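Local atomic coordinates of OxyR (Porphyromonas gingivalis, PDB entry 3HO7), a protein that probably acts as a DNA-binding, redox-sensitive transcriptional activator of the LysR family, the chain here being its regulatory domain, without the DNA-binding part. Residues M149-E153 with S154-I158; M47-S50 with R51-S55; E167-P171 with S172-L176; V125-C128 with Q129-G132; R200-R203 with E204-I207. All coordinates share one frame; numbering follows the deposited sequence.

Interaction 1 of 5, residues M149-E153 with S154-I158; sequences MRLVE and SGQGI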
loop_
_atom_site.group_PDB
_atom_site.type_symbol
_atom_site.label_atom_id
_atom_site.label_comp_id
_atom_site.label_asym_id
_atom_site.label_seq_id
_atom_site.Cartn_x
_atom_site.Cartn_y
_atom_site.Cartn_z
ATOM N N MET A 149 5.280 -1.382 7.766
ATOM C CA MET A 149 4.727 -1.139 9.093
ATOM C C MET A 149 4.256 -2.441 9.731
ATOM O O MET A 149 4.442 -2.658 10.928
ATOM C CB MET A 149 3.588 -0.123 9.033
ATOM C CG MET A 149 4.038 1.222 8.516
ATOM S SD MET A 149 2.693 2.416 8.452
ATOM C CE MET A 149 2.238 2.521 10.178
ATOM N N ARG A 150 3.663 -3.313 8.925
ATOM C CA ARG A 150 3.203 -4.596 9.427
ATOM C C ARG A 150 4.395 -5.396 9.947
ATOM O O ARG A 150 4.293 -6.095 10.952
ATOM C CB ARG A 150 2.458 -5.373 8.339
ATOM C CG ARG A 150 1.193 -4.693 7.826
ATOM C CD ARG A 150 0.165 -4.507 8.928
ATOM N NE ARG A 150 0.348 -3.239 9.624
ATOM C CZ ARG A 150 -0.083 -2.068 9.163
ATOM N NH1 ARG A 150 0.128 -0.958 9.857
ATOM N NH2 ARG A 150 -0.725 -2.009 8.004
ATOM N N LEU A 151 5.531 -5.275 9.267
ATOM C CA LEU A 151 6.734 -5.995 9.683
ATOM C C LEU A 151 7.218 -5.480 11.032
ATOM O O LEU A 151 7.482 -6.255 11.952
ATOM C CB LEU A 151 7.840 -5.860 8.635
ATOM C CG LEU A 151 7.662 -6.689 7.363
ATOM C CD1 LEU A 151 8.649 -6.250 6.287
ATOM C CD2 LEU A 151 7.813 -8.164 7.678
ATOM N N VAL A 152 7.324 -4.161 11.146
ATOM C CA VAL A 152 7.784 -3.540 12.379
ATOM C C VAL A 152 6.879 -3.897 13.555
ATOM O O VAL A 152 7.357 -4.233 14.637
ATOM C CB VAL A 152 7.877 -2.009 12.238
ATOM C CG1 VAL A 152 8.249 -1.373 13.569
ATOM C CG2 VAL A 152 8.884 -1.641 11.160
ATOM N N GLU A 153 5.570 -3.834 13.336
ATOM C CA GLU A 153 4.609 -4.135 14.390
ATOM C C GLU A 153 4.705 -5.587 14.859
ATOM O O GLU A 153 4.268 -5.926 15.957
ATOM C CB GLU A 153 3.192 -3.801 13.920
ATOM C CG GLU A 153 3.003 -2.326 13.593
ATOM C CD GLU A 153 1.764 -2.065 12.761
ATOM O OE1 GLU A 153 1.012 -3.027 12.493
ATOM O OE2 GLU A 153 1.552 -0.897 12.369
ATOM N N SER A 154 5.277 -6.427 14.001
ATOM C CA SER A 154 5.437 -7.849 14.267
ATOM C C SER A 154 6.777 -8.125 14.935
ATOM O O SER A 154 7.127 -9.274 15.194
ATOM C CB SER A 154 5.309 -8.658 12.976
ATOM O OG SER A 154 6.263 -8.244 12.018
ATOM N N GLY A 155 7.521 -7.062 15.214
ATOM C CA GLY A 155 8.817 -7.186 15.852
ATOM C C GLY A 155 10.004 -7.350 14.925
ATOM O O GLY A 155 11.113 -7.613 15.382
ATOM N N GLN A 156 9.794 -7.205 13.623
ATOM C CA GLN A 156 10.920 -7.316 12.716
ATOM C C GLN A 156 11.331 -5.965 12.144
ATOM O O GLN A 156 10.637 -5.390 11.312
ATOM C CB GLN A 156 10.559 -8.264 11.570
ATOM C CG GLN A 156 9.825 -9.521 12.015
ATOM C CD GLN A 156 9.300 -10.340 10.850
ATOM O OE1 GLN A 156 9.926 -10.413 9.795
ATOM N NE2 GLN A 156 8.144 -10.962 11.039
ATOM N N GLY A 157 12.510 -5.507 12.543
ATOM C CA GLY A 157 13.096 -4.303 11.996
ATOM C C GLY A 157 12.558 -2.928 12.347
ATOM O O GLY A 157 11.825 -2.715 13.311
ATOM N N ILE A 158 12.963 -1.991 11.503
ATOM C CA ILE A 158 12.643 -0.581 11.579
ATOM C C ILE A 158 12.325 -0.022 10.201
ATOM O O ILE A 158 12.816 -0.516 9.187
ATOM C CB ILE A 158 13.835 0.207 12.156
ATOM C CG1 ILE A 158 14.024 -0.114 13.641
ATOM C CG2 ILE A 158 13.660 1.698 11.912
ATOM C CD1 ILE A 158 15.142 0.668 14.304
#
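The flat carbonyl group of Leu151 is approached on both faces by later backbone amides: Gln156 N lies 3.0 Å from Leu151 O on one side, and Ser154 N reaches the same oxygen from well above the other. A second flat group, the guanidinium of Arg150, takes the Glu153 carboxylate at its edge and in its plane, side-on through two nitrogens. Its NH1 meets OE2 of Glu153 at 2.9 Å in an almost straight bond, while NE meets OE1 of the same residue from above the carboxylate plane. The salt bridge spans about one turn at the end of the helix. The chain leaves the helix at Gly155. Gly155 N bonds to Val152 O at 2.9 Å, and the positive phi of Gly155 (89°) then turns the chain so that Gln156 N reaches back to Leu151 O, a Schellman motif. Beyond it, Val152 CG2 packs 3.8 Å from Gly157 O, and the Gln156 side chain crosses that of Leu151, with OE1 3.7 Å from CD2; NE2 of Gln156 is held by Pro27 O of the second subunit. The cap thus closes helix 145-153 and leads into strand 158-162, while Tyr88 of strand 75-89 touches Val152 and hydrogen-bonds to Glu153 OE2.

Interaction 2 of 5, residues M47-S50 with R51-S55; sequences MQTS and RCLAS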
loop_
_atom_site.group_PDB
_atom_site.type_symbol
_atom_site.label_atom_id
_atom_site.label_comp_id
_atom_site.label_asym_id
_atom_site.label_seq_id
_atom_site.Cartn_x
_atom_site.Cartn_y
_atom_site.Cartn_z
ATOM N N MET A 47 0.076 6.877 -8.411
ATOM C CA MET A 47 1.248 6.571 -9.220
ATOM C C MET A 47 2.488 6.945 -8.436
ATOM O O MET A 47 2.442 7.817 -7.570
ATOM C CB MET A 47 1.261 7.398 -10.501
ATOM C CG MET A 47 0.010 7.347 -11.339
ATOM S SD MET A 47 0.199 8.494 -12.715
ATOM C CE MET A 47 -1.387 8.314 -13.527
ATOM N N GLN A 48 3.602 6.299 -8.750
ATOM C CA GLN A 48 4.884 6.768 -8.261
ATOM C C GLN A 48 5.314 7.961 -9.111
ATOM O O GLN A 48 4.734 8.219 -10.169
ATOM C CB GLN A 48 5.924 5.648 -8.290
ATOM C CG GLN A 48 5.805 4.689 -7.112
ATOM C CD GLN A 48 6.467 3.355 -7.372
ATOM O OE1 GLN A 48 6.621 2.938 -8.520
ATOM N NE2 GLN A 48 6.858 2.671 -6.304
ATOM N N THR A 49 6.324 8.684 -8.646
ATOM C CA THR A 49 6.716 9.955 -9.255
ATOM C C THR A 49 6.925 9.879 -10.764
ATOM O O THR A 49 6.446 10.734 -11.507
ATOM C CB THR A 49 7.986 10.518 -8.596
ATOM O OG1 THR A 49 7.781 10.621 -7.181
ATOM C CG2 THR A 49 8.319 11.890 -9.165
ATOM N N SER A 50 7.648 8.860 -11.212
ATOM C CA SER A 50 7.949 8.714 -12.631
ATOM C C SER A 50 6.680 8.774 -13.472
ATOM O O SER A 50 6.590 9.555 -14.419
ATOM C CB SER A 50 8.698 7.405 -12.884
ATOM O OG SER A 50 9.802 7.290 -12.004
ATOM N N ARG A 51 5.700 7.948 -13.118
ATOM C CA ARG A 51 4.424 7.928 -13.824
ATOM C C ARG A 51 3.738 9.289 -13.769
ATOM O O ARG A 51 3.183 9.752 -14.763
ATOM C CB ARG A 51 3.502 6.849 -13.250
ATOM C CG ARG A 51 3.973 5.432 -13.524
ATOM C CD ARG A 51 2.908 4.411 -13.159
ATOM N NE ARG A 51 2.718 4.305 -11.715
ATOM C CZ ARG A 51 3.443 3.521 -10.924
ATOM N NH1 ARG A 51 4.411 2.771 -11.438
ATOM N NH2 ARG A 51 3.203 3.487 -9.621
ATOM N N CYS A 52 3.781 9.923 -12.601
ATOM C CA CYS A 52 3.182 11.243 -12.425
ATOM C C CYS A 52 3.745 12.246 -13.421
ATOM O O CYS A 52 2.997 12.920 -14.128
ATOM C CB CYS A 52 3.411 11.758 -11.005
ATOM S SG CYS A 52 2.424 10.946 -9.737
ATOM N N LEU A 53 5.070 12.346 -13.465
ATOM C CA LEU A 53 5.734 13.308 -14.335
ATOM C C LEU A 53 5.462 12.997 -15.805
ATOM O O LEU A 53 5.240 13.901 -16.612
ATOM C CB LEU A 53 7.240 13.325 -14.054
ATOM C CG LEU A 53 7.651 13.425 -12.582
ATOM C CD1 LEU A 53 9.151 13.680 -12.459
ATOM C CD2 LEU A 53 6.860 14.512 -11.867
ATOM N N ALA A 54 5.477 11.713 -16.144
ATOM C CA ALA A 54 5.215 11.274 -17.511
ATOM C C ALA A 54 3.774 11.562 -17.919
ATOM O O ALA A 54 3.514 12.030 -19.028
ATOM C CB ALA A 54 5.521 9.792 -17.659
ATOM N N SER A 55 2.841 11.279 -17.013
ATOM C CA SER A 55 1.424 11.487 -17.283
ATOM C C SER A 55 1.092 12.971 -17.406
ATOM O O SER A 55 0.319 13.371 -18.274
ATOM C CB SER A 55 0.569 10.827 -16.202
ATOM O OG SER A 55 0.691 9.417 -16.265
#
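Met47 lies against Arg51, their CB atoms 3.6 Å apart, and the two side chains cross at a slant. With chi2 and chi3 both extended, the Met47 chain runs alongside the first turn, on its buried side toward Ala16 of strand 11-17, until CE comes 3.6 Å from OG of Ser55, a hydroxyl that is hydrogen-bonded to Glu60. The inner part of the same side chain touches sulfur, with Met47 CB 3.8 Å from Cys52 SG. Next comes Gln48 at the N-cap position; its O receives Cys52 N at 3.1 Å, in the carbonyl plane. Its CB covers one face of the Arg51 guanidinium, and its own amide is turned 24° from that group. A bend at chi3 (-70°) folds the arginine back over the start of the helix. Thr49 follows, holding Leu53 N at 2.9 Å through its O; its CG2 branch runs beside Leu53, 3.8 Å from CG, and its N is taken by Glu116. Last, Ser50 O accepts Ala54 N at 3.0 Å, the third helical bond in succession. Here a helix starts directly after a strand, in a beta-alpha-beta crossover from strand 40-46 through helix 49-58 to strand 63-66, both strands parallel to strand 11-17, as in the periplasmic-binding-protein-like fold of LysR regulatory domains.

Interaction 3 of 5, residues E167-P171 with S172-L176; sequences EQLSP and SQKEL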
loop_
_atom_site.group_PDB
_atom_site.type_symbol
_atom_site.label_atom_id
_atom_site.label_comp_id
_atom_site.label_asym_id
_atom_site.label_seq_id
_atom_site.Cartn_x
_atom_site.Cartn_y
_atom_site.Cartn_z
ATOM N N GLU A 167 -1.808 10.190 13.443
ATOM C CA GLU A 167 -3.174 10.324 13.949
ATOM C C GLU A 167 -4.057 9.152 13.532
ATOM O O GLU A 167 -5.125 8.933 14.108
ATOM C CB GLU A 167 -3.790 11.650 13.502
ATOM C CG GLU A 167 -3.039 12.317 12.369
ATOM C CD GLU A 167 -1.669 12.799 12.802
ATOM O OE1 GLU A 167 -0.813 13.037 11.925
ATOM O OE2 GLU A 167 -1.449 12.938 14.024
ATOM N N GLN A 168 -3.604 8.399 12.534
ATOM C CA GLN A 168 -4.326 7.217 12.081
ATOM C C GLN A 168 -3.915 5.998 12.898
ATOM O O GLN A 168 -4.570 4.956 12.842
ATOM C CB GLN A 168 -4.044 6.952 10.604
ATOM C CG GLN A 168 -4.525 8.046 9.672
ATOM C CD GLN A 168 -4.119 7.803 8.234
ATOM O OE1 GLN A 168 -3.085 7.189 7.963
ATOM N NE2 GLN A 168 -4.930 8.287 7.301
ATOM N N LEU A 169 -2.829 6.139 13.651
ATOM C CA LEU A 169 -2.273 5.028 14.421
ATOM C C LEU A 169 -3.059 4.722 15.691
ATOM O O LEU A 169 -3.651 5.612 16.305
ATOM C CB LEU A 169 -0.815 5.308 14.789
ATOM C CG LEU A 169 0.152 5.619 13.645
ATOM C CD1 LEU A 169 1.494 6.074 14.193
ATOM C CD2 LEU A 169 0.323 4.415 12.726
ATOM N N SER A 170 -3.052 3.450 16.075
ATOM C CA SER A 170 -3.654 3.009 17.326
ATOM C C SER A 170 -2.708 3.300 18.485
ATOM O O SER A 170 -1.525 3.568 18.274
ATOM C CB SER A 170 -3.939 1.508 17.267
ATOM O OG SER A 170 -2.728 0.770 17.203
ATOM N N PRO A 171 -3.228 3.246 19.720
ATOM C CA PRO A 171 -2.391 3.426 20.898
ATOM C C PRO A 171 -1.145 2.551 20.836
ATOM O O PRO A 171 -0.047 3.017 21.131
ATOM C CB PRO A 171 -3.300 2.965 22.034
ATOM C CG PRO A 171 -4.667 3.291 21.560
ATOM C CD PRO A 171 -4.653 3.107 20.066
ATOM N N SER A 172 -1.320 1.293 20.449
ATOM C CA SER A 172 -0.208 0.347 20.399
ATOM C C SER A 172 0.808 0.711 19.321
ATOM O O SER A 172 2.018 0.581 19.524
ATOM C CB SER A 172 -0.726 -1.073 20.170
ATOM O OG SER A 172 0.324 -2.015 20.280
ATOM N N GLN A 173 0.313 1.158 18.171
ATOM C CA GLN A 173 1.177 1.567 17.072
ATOM C C GLN A 173 1.981 2.806 17.431
ATOM O O GLN A 173 3.160 2.905 17.099
ATOM C CB GLN A 173 0.351 1.863 15.823
ATOM C CG GLN A 173 -0.276 0.653 15.164
ATOM C CD GLN A 173 -1.136 1.046 13.979
ATOM O OE1 GLN A 173 -1.996 1.921 14.085
ATOM N NE2 GLN A 173 -0.903 0.405 12.839
ATOM N N LYS A 174 1.339 3.757 18.103
ATOM C CA LYS A 174 2.000 5.009 18.448
ATOM C C LYS A 174 3.233 4.774 19.318
ATOM O O LYS A 174 4.205 5.523 19.243
ATOM C CB LYS A 174 1.027 5.971 19.131
ATOM C CG LYS A 174 0.066 6.667 18.174
ATOM C CD LYS A 174 -0.828 7.666 18.903
ATOM C CE LYS A 174 -1.770 8.376 17.941
ATOM N NZ LYS A 174 -2.703 9.303 18.645
ATOM N N GLU A 175 3.188 3.724 20.130
ATOM C CA GLU A 175 4.308 3.367 20.998
ATOM C C GLU A 175 5.588 3.079 20.217
ATOM O O GLU A 175 6.690 3.210 20.753
ATOM C CB GLU A 175 3.952 2.149 21.853
ATOM C CG GLU A 175 2.917 2.429 22.932
ATOM C CD GLU A 175 2.445 1.165 23.618
ATOM O OE1 GLU A 175 2.510 0.086 22.992
ATOM O OE2 GLU A 175 2.003 1.251 24.782
ATOM N N LEU A 176 5.439 2.676 18.960
ATOM C CA LEU A 176 6.592 2.311 18.144
ATOM C C LEU A 176 7.247 3.541 17.535
ATOM O O LEU A 176 8.352 3.465 17.010
ATOM C CB LEU A 176 6.187 1.335 17.035
ATOM C CG LEU A 176 5.343 0.133 17.455
ATOM C CD1 LEU A 176 5.153 -0.813 16.273
ATOM C CD2 LEU A 176 5.981 -0.591 18.635
HETATM O O HOH W 1 -4.492 1.833 13.237
#
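Ser170 and Gln173 form a capping box, a reciprocal pair of bonds in which each side chain takes a backbone N-H of the other residue at the start of helix 171-174. Ser170 N donates to Gln173 OE1 at 2.7 Å, in the amide plane and on a lone pair of that oxygen. In return Gln173 N donates to Ser170 OG at 3.2 Å. The hydroxyl is put there by chi1 of 66°, which sets OG between the backbone N and the carbonyl carbon of Ser170, facing the helix end. Helical bonding begins at the same residue, where Lys174 N meets Ser170 O at 2.9 Å. Next to this pair, the buried Leu169 side chain crosses that of Gln173 at about a right angle, its CD2 3.7 Å from Gln173 OE1, while Leu169 CB rests against CG of Lys174. Further out, the glutamine amide is fixed through its nitrogen, since NE2 of Gln173 is hydrogen-bonded to Glu153 of helix 145-153. Leu169 packs on Met149 of that helix, and Ser170 touches Ser170 of the second subunit, placing the cap beside the dimer contact. Gln173 OE1 has one more partner: a water donates both to it and, at 3.1 Å, to Gln168 O, tying the preceding loop to the cap.

Interaction 4 of 5, residues V125-C128 with Q129-G132; sequences VRFC and QMKG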
loop_
_atom_site.group_PDB
_atom_site.type_symbol
_atom_site.label_atom_id
_atom_site.label_comp_id
_atom_site.label_asym_id
_atom_site.label_seq_id
_atom_site.Cartn_x
_atom_site.Cartn_y
_atom_site.Cartn_z
ATOM N N VAL A 125 19.604 9.913 2.534
ATOM C CA VAL A 125 20.873 9.331 2.108
ATOM C C VAL A 125 21.659 8.652 3.227
ATOM O O VAL A 125 22.369 7.677 2.986
ATOM C CB VAL A 125 21.772 10.384 1.429
ATOM C CG1 VAL A 125 22.114 11.500 2.404
ATOM C CG2 VAL A 125 23.034 9.733 0.887
ATOM N N ARG A 126 21.535 9.166 4.447
ATOM C CA ARG A 126 22.284 8.619 5.573
ATOM C C ARG A 126 21.936 7.151 5.801
ATOM O O ARG A 126 22.668 6.427 6.477
ATOM C CB ARG A 126 22.015 9.426 6.846
ATOM C CG ARG A 126 20.754 9.013 7.587
ATOM C CD ARG A 126 20.407 10.002 8.686
ATOM N NE ARG A 126 19.918 11.265 8.142
ATOM C CZ ARG A 126 19.428 12.257 8.878
ATOM N NH1 ARG A 126 19.361 12.138 10.196
ATOM N NH2 ARG A 126 19.005 13.370 8.294
ATOM N N PHE A 127 20.815 6.718 5.232
ATOM C CA PHE A 127 20.362 5.339 5.385
ATOM C C PHE A 127 20.309 4.615 4.046
ATOM O O PHE A 127 20.653 3.437 3.952
ATOM C CB PHE A 127 18.987 5.300 6.056
ATOM C CG PHE A 127 18.953 5.971 7.397
ATOM C CD1 PHE A 127 19.400 5.309 8.528
ATOM C CD2 PHE A 127 18.484 7.268 7.526
ATOM C CE1 PHE A 127 19.374 5.924 9.764
ATOM C CE2 PHE A 127 18.454 7.889 8.759
ATOM C CZ PHE A 127 18.902 7.215 9.880
ATOM N N CYS A 128 19.876 5.327 3.012
ATOM C CA CYS A 128 19.776 4.752 1.677
ATOM C C CYS A 128 21.121 4.217 1.198
ATOM O O CYS A 128 21.182 3.213 0.489
ATOM C CB CYS A 128 19.244 5.787 0.688
ATOM S SG CYS A 128 17.554 6.324 1.023
ATOM N N GLN A 129 22.196 4.892 1.591
ATOM C CA GLN A 129 23.534 4.530 1.134
ATOM C C GLN A 129 24.451 4.098 2.274
ATOM O O GLN A 129 25.671 4.103 2.127
ATOM C CB GLN A 129 24.170 5.696 0.375
ATOM C CG GLN A 129 23.489 6.019 -0.943
ATOM C CD GLN A 129 23.545 4.862 -1.921
ATOM O OE1 GLN A 129 24.122 3.814 -1.626
ATOM N NE2 GLN A 129 22.945 5.045 -3.091
ATOM N N MET A 130 23.864 3.724 3.405
ATOM C CA MET A 130 24.652 3.293 4.555
ATOM C C MET A 130 25.206 1.886 4.357
ATOM O O MET A 130 24.544 1.022 3.779
ATOM C CB MET A 130 23.824 3.355 5.840
ATOM C CG MET A 130 22.609 2.447 5.841
ATOM S SD MET A 130 21.969 2.181 7.504
ATOM C CE MET A 130 21.992 3.854 8.145
ATOM N N LYS A 131 26.422 1.662 4.843
ATOM C CA LYS A 131 27.088 0.373 4.699
ATOM C C LYS A 131 26.325 -0.736 5.414
ATOM O O LYS A 131 25.823 -0.544 6.520
ATOM C CB LYS A 131 28.514 0.451 5.243
ATOM C CG LYS A 131 29.346 1.579 4.657
ATOM C CD LYS A 131 29.638 1.352 3.182
ATOM C CE LYS A 131 30.508 2.464 2.620
ATOM N NZ LYS A 131 30.881 2.222 1.199
ATOM N N GLY A 132 26.245 -1.899 4.773
ATOM C CA GLY A 132 25.581 -3.056 5.360
ATOM C C GLY A 132 24.102 -3.133 5.034
ATOM O O GLY A 132 23.435 -4.109 5.378
#
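Val125 O accepts the backbone N-H of Gln129 at 3.1 Å, the donor tilted 30° from the carbonyl plane, and this bond spans the last turn of the short helix 125-128. The side chains of the same two residues cross at about a right angle, with Val125 CG2 4.2 Å from Gln129 CG. The glutamine chain is bent at chi2 (-62°), which folds its amide back beside the Cys128 carbonyl; NE2 of Gln129 is satisfied by a hydrogen bond to OD2 of Asp122. The next amide, Met130 N, has a weaker partner in Phe127 O, 3.3 Å away, and the exact place of that oxygen is less sure. Cys128, just before these donors, carries the disulfide to Cys119, so the turn belongs to the oxidised cysteine pair of the domain, consistent with the redox sensing expected of an OxyR protein. Met130 doubles back over the turn and approaches Phe127 obliquely, its SD 5.5 Å from the centre of the ring in a Met-aromatic contact, although the position of its terminal methyl is doubtful. Phe127 points into the protein, where its ring meets that of Phe160 from strand 158-162 and packs on Val106 and Leu111.

Interaction 5 of 5, residues R200-R203 with E204-I207; sequences RKLR and EQLI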
loop_
_atom_site.group_PDB
_atom_site.type_symbol
_atom_site.label_atom_id
_atom_site.label_comp_id
_atom_site.label_asym_id
_atom_site.label_seq_id
_atom_site.Cartn_x
_atom_site.Cartn_y
_atom_site.Cartn_z
ATOM N N ARG A 200 -5.770 28.093 -14.321
ATOM C CA ARG A 200 -5.122 28.769 -13.200
ATOM C C ARG A 200 -6.029 28.941 -11.985
ATOM O O ARG A 200 -5.567 28.884 -10.846
ATOM C CB ARG A 200 -4.586 30.132 -13.648
ATOM C CG ARG A 200 -3.162 30.106 -14.175
ATOM C CD ARG A 200 -2.976 31.112 -15.300
ATOM N NE ARG A 200 -1.672 31.765 -15.250
ATOM C CZ ARG A 200 -0.508 31.128 -15.333
ATOM N NH1 ARG A 200 -0.477 29.807 -15.455
ATOM N NH2 ARG A 200 0.626 31.814 -15.281
ATOM N N LYS A 201 -7.318 29.158 -12.228
ATOM C CA LYS A 201 -8.259 29.388 -11.138
ATOM C C LYS A 201 -8.548 28.101 -10.371
ATOM O O LYS A 201 -8.624 28.102 -9.142
ATOM C CB LYS A 201 -9.545 30.026 -11.669
ATOM C CG LYS A 201 -9.300 31.330 -12.414
ATOM C CD LYS A 201 -10.593 31.978 -12.890
ATOM C CE LYS A 201 -11.400 32.539 -11.727
ATOM N NZ LYS A 201 -12.552 33.360 -12.196
ATOM N N LEU A 202 -8.698 27.000 -11.101
ATOM C CA LEU A 202 -8.884 25.695 -10.479
ATOM C C LEU A 202 -7.618 25.290 -9.731
ATOM O O LEU A 202 -7.671 24.876 -8.572
ATOM C CB LEU A 202 -9.233 24.646 -11.536
ATOM C CG LEU A 202 -9.491 23.225 -11.036
ATOM C CD1 LEU A 202 -10.674 23.192 -10.077
ATOM C CD2 LEU A 202 -9.726 22.287 -12.208
ATOM N N ARG A 203 -6.480 25.413 -10.409
ATOM C CA ARG A 203 -5.181 25.142 -9.805
ATOM C C ARG A 203 -5.074 25.868 -8.472
ATOM O O ARG A 203 -4.709 25.276 -7.456
ATOM C CB ARG A 203 -4.064 25.588 -10.750
ATOM C CG ARG A 203 -2.645 25.339 -10.251
ATOM C CD ARG A 203 -1.636 25.838 -11.280
ATOM N NE ARG A 203 -0.256 25.787 -10.803
ATOM C CZ ARG A 203 0.787 26.239 -11.493
ATOM N NH1 ARG A 203 0.608 26.779 -12.692
ATOM N NH2 ARG A 203 2.010 26.154 -10.985
ATOM N N GLU A 204 -5.399 27.157 -8.486
ATOM C CA GLU A 204 -5.362 27.977 -7.281
ATOM C C GLU A 204 -6.304 27.428 -6.212
ATOM O O GLU A 204 -5.956 27.376 -5.032
ATOM C CB GLU A 204 -5.718 29.429 -7.613
ATOM C CG GLU A 204 -5.717 30.367 -6.414
ATOM C CD GLU A 204 -5.832 31.826 -6.816
ATOM O OE1 GLU A 204 -5.676 32.129 -8.018
ATOM O OE2 GLU A 204 -6.077 32.672 -5.928
ATOM N N GLN A 205 -7.497 27.017 -6.631
ATOM C CA GLN A 205 -8.474 26.456 -5.705
ATOM C C GLN A 205 -7.958 25.151 -5.107
ATOM O O GLN A 205 -8.016 24.944 -3.894
ATOM C CB GLN A 205 -9.818 26.231 -6.404
ATOM C CG GLN A 205 -10.952 25.839 -5.465
ATOM C CD GLN A 205 -12.267 25.603 -6.190
ATOM O OE1 GLN A 205 -12.368 25.804 -7.402
ATOM N NE2 GLN A 205 -13.283 25.175 -5.449
ATOM N N LEU A 206 -7.447 24.273 -5.965
ATOM C CA LEU A 206 -6.897 23.001 -5.509
ATOM C C LEU A 206 -5.809 23.209 -4.461
ATOM O O LEU A 206 -5.848 22.609 -3.388
ATOM C CB LEU A 206 -6.356 22.185 -6.687
ATOM C CG LEU A 206 -7.289 21.125 -7.279
ATOM C CD1 LEU A 206 -7.416 19.925 -6.347
ATOM C CD2 LEU A 206 -8.655 21.717 -7.589
ATOM N N ILE A 207 -4.840 24.064 -4.769
ATOM C CA ILE A 207 -3.762 24.340 -3.825
ATOM C C ILE A 207 -4.326 24.735 -2.464
ATOM O O ILE A 207 -3.911 24.210 -1.433
ATOM C CB ILE A 207 -2.820 25.439 -4.340
ATOM C CG1 ILE A 207 -2.110 24.975 -5.615
ATOM C CG2 ILE A 207 -1.809 25.823 -3.262
ATOM C CD1 ILE A 207 -1.165 26.004 -6.203
HETATM O O HOH W 2 -12.013 27.491 -9.136
#
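Leu202 turns its CG anti to the backbone N (chi1 -179°), and this carries CD1 forward along the helix to Leu206, 3.5 Å from CD2. The partner leucine has an unusual chi1 of -96°, away from the staggered positions, and the two side chains end side by side, pointing the same way. Arg203 shares the first torsion of Leu202 but stays extended from CG to NE; its guanidinium therefore leaves the turn and forms salt bridges with Glu76 and Asp78. Four successive helical bonds support these side chains. Leu206 N to Leu202 O is the shortest at 2.7 Å, lying nearly along the C=O axis, and Ile207 N follows to Arg203 O at 3.0 Å. Glu204 N meets Arg200 O at 2.9 Å from above the carbonyl plane, while Gln205 N is 3.0 Å from Lys201 O. On one side Leu202 and Leu206 rest on Met63 of strand 63-66, and Leu206 and Ile207 on Leu191 of strand 184-194. The other side, with Arg200, Lys201 and Glu204, is exposed. Such an amphipathic helix, apolar toward the sheet and charged on its exposed side, is typical of the connection in a beta-alpha-beta unit, here strand 184-194, helix 200-211 and parallel strand 225-227.

In the fold
All five contacts are local, yet each takes its chemistry from its place in the fold. Interactions 2 and 3 start helices and interactions 1 and 4 end them, whereas interaction 5 is regular helical bonding over the first turns of helix 200-211. Interactions 3 and 5 lie at the surface; the other three are partly buried. Only interactions 1 and 3 touch each other, through a polar pair and apolar packing, and both meet the second subunit. Interaction 4 is set apart by its disulfide, its centre about 19 Å from that of interaction 1. Interactions 4 and 5 lie on opposite sides of the chain's centre, about 39 Å apart between centres.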